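Local coordinates for protein BIM1 (Saccharomyces cerevisiae, PDB 2QJX), which binds microtubules at their plus ends as a member of the EB1 (MAPRE) family, here seen as its calponin-homology domain, at residues 60-65 and 89-94; 87-90 and 96-99. One frame throughout, in Å; residues are numbered along the deposited sequence.

Contact 1: residues 60-65 and 89-94; sequences TAEYEF and KLIRCK
Glu62, in the first turn of helix 62-78, meets Ile91 with the aliphatic part of its side chain. Its CG stands 3.8 Å from Ile91 CD1, the two chains running at about a right angle. CG lies anti to the backbone N (chi1 180°), and the extended chain carries the carboxylate past the isoleucine to a water. That water donates both its protons across the contact, one to Glu62 OE1 at 2.9 Å and the other to Ile91 O at 2.7 Å. Two acceptors, a carboxylate and a main-chain carbonyl, are thereby bridged without a direct bond between the segments.

One turn further on, Phe65 makes the buried part of the contact. Its CB lies 3.7 Å from Ile91 CG1, and Ile91 CG1 also sits at the edge of the phenyl ring, in its plane, near CD2. Ile91 reaches the spot because its CG1 branch is anti to the backbone N (chi1 -159°), and its CD1 touches both Phe65 CB and Glu62 CG. Cys93 adds a sulfur-aromatic contact: SG is 5.3 Å from the centroid of the Phe65 ring and approaches obliquely, 51° off the ring normal. One face of the ring carries its own helix start, with Ala61 O and Glu62 CA offset toward the rim.

Within the calponin-homology domain, the contact joins the beginning of helix 62-78 to the type I turn from Leu90 to Cys93, which is held by a backbone bond from Cys93 N to Leu90 O. Ile91 continues along the longer helix onto Gln66 and Tyr69, while Phe65 also packs against Thr35 and Ala59 in neighbouring loops.

Contact 2: residues 87-90 and 96-99; sequences VDKL and QDNL
Asn98 gives its side-chain amide to the main chain of Leu90, the one hydrogen bond between segments 87-90 and 96-99. Asn98 ND2 lies 3.2 Å from Leu90 O, and the bond is nearly straight, with an angle of 166° at the hydrogen. The donor comes in on a lone pair, in the carbonyl plane, at a C=O...N angle of 122°; the acceptor in turn lies close to the plane of the Asn98 amide. The same ND2 also bonds to Lys94 O, while OD1 is hydrogen-bonded to the hydroxyl of Tyr39. With both ends of the amide engaged, its rotation is fixed, and a buried polar group is satisfied.

These bonds belong to the short link between helix 87-90 and helix 95-112 in the all-helical calponin-homology domain, the first turn of the longer helix supplying Asn98. The amide thus bonds to carbonyls at both ends of the link, Leu90 O and Lys94 O.

Van der Waals packing of a methyl on polar atoms runs alongside. Leu90 directs CD2 at the start of the longer helix, where it lies 3.3 Å from Asp97 O and 3.4 Å from Asn98 OD1. The carbon partner, Asp97 CB, is a little farther, 4.0 Å from the same Leu90 CD2. Leu90 also touches Tyr69 of helix 62-78 and Phe101 of helix 95-112.

The charged pair, Lys89 and Asp97, lies at the more exposed side. The carboxylate of Asp97 rests against the aliphatic root of Lys89, OD1 being 3.6 Å from Lys89 CB, but Lys89 NZ does not reach it. A bend at chi2 (70°) helps carry the lysine chain away toward its sequence neighbour, where Lys89 NZ forms a long, weak salt bridge of 3.4 Å with Asp88 OD1.

How the contacts relate
Contacts 1 and 2 share Lys89 and Leu90 of the short helix 87-90, their centres about 9 Å apart, and together they join this part of the chain to two longer helices: contact 1 to the start of helix 62-78, contact 2 to the start of helix 95-112. Both are partly buried, with charged side chains at their more exposed side. The buried part is apolar in contact 1 but includes the Asn98 amide in contact 2. Across 60-65 and 89-94 the polar link goes through a water; across 87-90 and 96-99 it is a direct hydrogen bond from a side-chain amide. The two touch where Cys93 CA packs 3.7 Å from Asn98 ND2.

Contact 1: residues 60-65 and 89-94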
loop_
_atom_site.group_PDB
_atom_site.type_symbol
_atom_site.label_atom_id
_atom_site.label_comp_id
_atom_site.label_asym_id
_atom_site.label_seq_id
_atom_site.Cartn_x
_atom_site.Cartn_y
_atom_site.Cartn_z
ATOM N N THR A 60 -8.035 -12.038 2.812
ATOM C CA THR A 60 -8.795 -12.685 1.749
ATOM C C THR A 60 -10.265 -12.246 1.768
ATOM O O THR A 60 -10.967 -12.371 0.764
ATOM C CB THR A 60 -8.704 -14.240 1.875
ATOM O OG1 THR A 60 -7.496 -14.696 1.254
ATOM C CG2 THR A 60 -9.892 -14.922 1.215
ATOM N N ALA A 61 -10.719 -11.721 2.904
ATOM C CA ALA A 61 -12.104 -11.267 3.056
ATOM C C ALA A 61 -12.215 -9.744 2.930
ATOM O O ALA A 61 -11.416 -9.004 3.504
ATOM C CB ALA A 61 -12.648 -11.723 4.400
ATOM N N GLU A 62 -13.221 -9.278 2.195
ATOM C CA GLU A 62 -13.393 -7.846 1.986
ATOM C C GLU A 62 -13.510 -6.994 3.243
ATOM O O GLU A 62 -13.056 -5.849 3.255
ATOM C CB GLU A 62 -14.603 -7.564 1.093
ATOM C CG GLU A 62 -14.810 -6.071 0.867
ATOM C CD GLU A 62 -15.961 -5.759 -0.058
ATOM O OE1 GLU A 62 -15.884 -6.124 -1.251
ATOM O OE2 GLU A 62 -16.939 -5.143 0.412
ATOM N N TYR A 63 -14.115 -7.526 4.299
ATOM C CA TYR A 63 -14.261 -6.734 5.511
ATOM C C TYR A 63 -12.890 -6.413 6.091
ATOM O O TYR A 63 -12.723 -5.409 6.781
ATOM C CB TYR A 63 -15.148 -7.463 6.534
ATOM C CG TYR A 63 -14.446 -8.456 7.429
ATOM C CD1 TYR A 63 -13.765 -8.032 8.570
ATOM C CD2 TYR A 63 -14.483 -9.820 7.153
ATOM C CE1 TYR A 63 -13.145 -8.945 9.417
ATOM C CE2 TYR A 63 -13.867 -10.739 7.989
ATOM C CZ TYR A 63 -13.200 -10.296 9.121
ATOM O OH TYR A 63 -12.594 -11.204 9.958
ATOM N N GLU A 64 -11.910 -7.263 5.794
ATOM C CA GLU A 64 -10.548 -7.047 6.261
ATOM C C GLU A 64 -9.878 -5.974 5.402
ATOM O O GLU A 64 -9.082 -5.185 5.910
ATOM C CB GLU A 64 -9.742 -8.355 6.205
ATOM C CG GLU A 64 -10.254 -9.422 7.172
ATOM C CD GLU A 64 -9.466 -10.716 7.094
ATOM O OE1 GLU A 64 -9.374 -11.292 5.991
ATOM O OE2 GLU A 64 -8.941 -11.156 8.140
ATOM N N PHE A 65 -10.200 -5.937 4.106
ATOM C CA PHE A 65 -9.625 -4.922 3.222
ATOM C C PHE A 65 -10.095 -3.559 3.715
ATOM O O PHE A 65 -9.354 -2.570 3.664
ATOM C CB PHE A 65 -10.110 -5.063 1.770
ATOM C CG PHE A 65 -9.904 -6.425 1.163
ATOM C CD1 PHE A 65 -9.052 -7.360 1.746
ATOM C CD2 PHE A 65 -10.558 -6.760 -0.020
ATOM C CE1 PHE A 65 -8.855 -8.610 1.159
ATOM C CE2 PHE A 65 -10.371 -8.005 -0.615
ATOM C CZ PHE A 65 -9.517 -8.934 -0.024
ATOM N N LYS A 89 -13.797 2.127 -5.074
ATOM C CA LYS A 89 -13.285 1.714 -6.378
ATOM C C LYS A 89 -12.131 0.715 -6.276
ATOM O O LYS A 89 -12.070 -0.264 -7.021
ATOM C CB LYS A 89 -12.811 2.935 -7.174
ATOM C CG LYS A 89 -13.894 3.648 -7.971
ATOM C CD LYS A 89 -14.878 4.381 -7.086
ATOM C CE LYS A 89 -15.904 5.137 -7.922
ATOM N NZ LYS A 89 -16.847 5.925 -7.078
ATOM N N LEU A 90 -11.224 0.968 -5.339
ATOM C CA LEU A 90 -10.043 0.131 -5.140
ATOM C C LEU A 90 -10.296 -1.230 -4.493
ATOM O O LEU A 90 -9.715 -2.245 -4.894
ATOM C CB LEU A 90 -9.028 0.894 -4.285
ATOM C CG LEU A 90 -8.496 2.213 -4.853
ATOM C CD1 LEU A 90 -7.770 2.982 -3.760
ATOM C CD2 LEU A 90 -7.570 1.930 -6.024
ATOM N N ILE A 91 -11.161 -1.237 -3.486
ATOM C CA ILE A 91 -11.469 -2.445 -2.738
ATOM C C ILE A 91 -12.076 -3.572 -3.573
ATOM O O ILE A 91 -12.076 -4.728 -3.150
ATOM C CB ILE A 91 -12.394 -2.103 -1.553
ATOM C CG1 ILE A 91 -12.316 -3.200 -0.491
ATOM C CG2 ILE A 91 -13.820 -1.912 -2.043
ATOM C CD1 ILE A 91 -12.951 -2.791 0.829
ATOM N N ARG A 92 -12.581 -3.247 -4.757
ATOM C CA ARG A 92 -13.160 -4.274 -5.615
ATOM C C ARG A 92 -12.080 -4.991 -6.413
ATOM O O ARG A 92 -12.365 -5.886 -7.211
ATOM C CB ARG A 92 -14.203 -3.671 -6.564
ATOM C CG ARG A 92 -15.542 -3.383 -5.897
ATOM C CD ARG A 92 -16.626 -3.117 -6.932
ATOM N NE ARG A 92 -17.957 -3.037 -6.335
ATOM C CZ ARG A 92 -19.079 -2.861 -7.030
ATOM N NH1 ARG A 92 -19.032 -2.745 -8.351
ATOM N NH2 ARG A 92 -20.249 -2.802 -6.406
ATOM N N CYS A 93 -10.833 -4.590 -6.183
ATOM C CA CYS A 93 -9.685 -5.182 -6.851
ATOM C C CYS A 93 -9.725 -5.043 -8.367
ATOM O O CYS A 93 -9.246 -5.917 -9.085
ATOM C CB CYS A 93 -9.562 -6.661 -6.473
ATOM S SG CYS A 93 -9.338 -6.951 -4.705
ATOM N N LYS A 94 -10.305 -3.948 -8.849
ATOM C CA LYS A 94 -10.380 -3.694 -10.285
ATOM C C LYS A 94 -8.998 -3.218 -10.745
ATOM O O LYS A 94 -8.336 -2.457 -10.040
ATOM C CB LYS A 94 -11.442 -2.626 -10.571
ATOM C CG LYS A 94 -11.691 -2.369 -12.051
ATOM C CD LYS A 94 -12.794 -1.335 -12.266
ATOM C CE LYS A 94 -13.004 -1.046 -13.746
ATOM N NZ LYS A 94 -14.102 -0.062 -13.984
HETATM O O HOH W 1 -13.526 -6.944 -2.762
#

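Contact 2: residues 87-90 and 96-99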
loop_
_atom_site.group_PDB
_atom_site.type_symbol
_atom_site.label_atom_id
_atom_site.label_comp_id
_atom_site.label_asym_id
_atom_site.label_seq_id
_atom_site.Cartn_x
_atom_site.Cartn_y
_atom_site.Cartn_z
ATOM N N VAL A 87 -11.876 4.356 -1.822
ATOM C CA VAL A 87 -11.911 2.975 -1.351
ATOM C C VAL A 87 -12.888 2.116 -2.142
ATOM O O VAL A 87 -12.550 1.019 -2.577
ATOM C CB VAL A 87 -12.290 2.922 0.140
ATOM C CG1 VAL A 87 -12.327 1.483 0.622
ATOM C CG2 VAL A 87 -11.289 3.734 0.952
ATOM N N ASP A 88 -14.102 2.627 -2.323
ATOM C CA ASP A 88 -15.144 1.920 -3.055
ATOM C C ASP A 88 -14.686 1.391 -4.411
ATOM O O ASP A 88 -15.126 0.325 -4.846
ATOM C CB ASP A 88 -16.360 2.839 -3.218
ATOM C CG ASP A 88 -15.971 4.305 -3.296
ATOM O OD1 ASP A 88 -15.363 4.712 -4.308
ATOM O OD2 ASP A 88 -16.262 5.052 -2.336
ATOM N N LYS A 89 -13.797 2.127 -5.074
ATOM C CA LYS A 89 -13.285 1.714 -6.378
ATOM C C LYS A 89 -12.131 0.715 -6.276
ATOM O O LYS A 89 -12.070 -0.264 -7.021
ATOM C CB LYS A 89 -12.811 2.935 -7.174
ATOM C CG LYS A 89 -13.894 3.648 -7.971
ATOM C CD LYS A 89 -14.878 4.381 -7.086
ATOM C CE LYS A 89 -15.904 5.137 -7.922
ATOM N NZ LYS A 89 -16.847 5.925 -7.078
ATOM N N LEU A 90 -11.224 0.968 -5.339
ATOM C CA LEU A 90 -10.043 0.131 -5.140
ATOM C C LEU A 90 -10.296 -1.230 -4.493
ATOM O O LEU A 90 -9.715 -2.245 -4.894
ATOM C CB LEU A 90 -9.028 0.894 -4.285
ATOM C CG LEU A 90 -8.496 2.213 -4.853
ATOM C CD1 LEU A 90 -7.770 2.982 -3.760
ATOM C CD2 LEU A 90 -7.570 1.930 -6.024
ATOM N N GLN A 96 -7.722 -1.125 -13.414
ATOM C CA GLN A 96 -7.475 0.287 -13.692
ATOM C C GLN A 96 -7.362 1.211 -12.483
ATOM O O GLN A 96 -6.428 2.014 -12.402
ATOM C CB GLN A 96 -8.550 0.818 -14.646
ATOM C CG GLN A 96 -8.209 2.145 -15.298
ATOM C CD GLN A 96 -6.871 2.113 -16.009
ATOM O OE1 GLN A 96 -6.507 1.112 -16.625
ATOM N NE2 GLN A 96 -6.137 3.218 -15.940
ATOM N N ASP A 97 -8.299 1.102 -11.546
ATOM C CA ASP A 97 -8.295 1.955 -10.360
ATOM C C ASP A 97 -7.038 1.751 -9.515
ATOM O O ASP A 97 -6.417 2.711 -9.059
ATOM C CB ASP A 97 -9.536 1.672 -9.514
ATOM C CG ASP A 97 -10.827 1.837 -10.300
ATOM O OD1 ASP A 97 -11.302 2.981 -10.451
ATOM O OD2 ASP A 97 -11.363 0.817 -10.778
ATOM N N ASN A 98 -6.671 0.494 -9.305
ATOM C CA ASN A 98 -5.489 0.176 -8.518
ATOM C C ASN A 98 -4.208 0.524 -9.253
ATOM O O ASN A 98 -3.217 0.915 -8.634
ATOM C CB ASN A 98 -5.523 -1.294 -8.123
ATOM C CG ASN A 98 -6.505 -1.551 -7.007
ATOM O OD1 ASN A 98 -6.252 -1.187 -5.861
ATOM N ND2 ASN A 98 -7.643 -2.159 -7.334
ATOM N N LEU A 99 -4.225 0.386 -10.573
ATOM C CA LEU A 99 -3.059 0.737 -11.369
ATOM C C LEU A 99 -2.756 2.215 -11.139
ATOM O O LEU A 99 -1.617 2.598 -10.855
ATOM C CB LEU A 99 -3.330 0.506 -12.860
ATOM C CG LEU A 99 -2.193 0.988 -13.771
ATOM C CD1 LEU A 99 -0.984 0.071 -13.611
ATOM C CD2 LEU A 99 -2.652 1.003 -15.216
#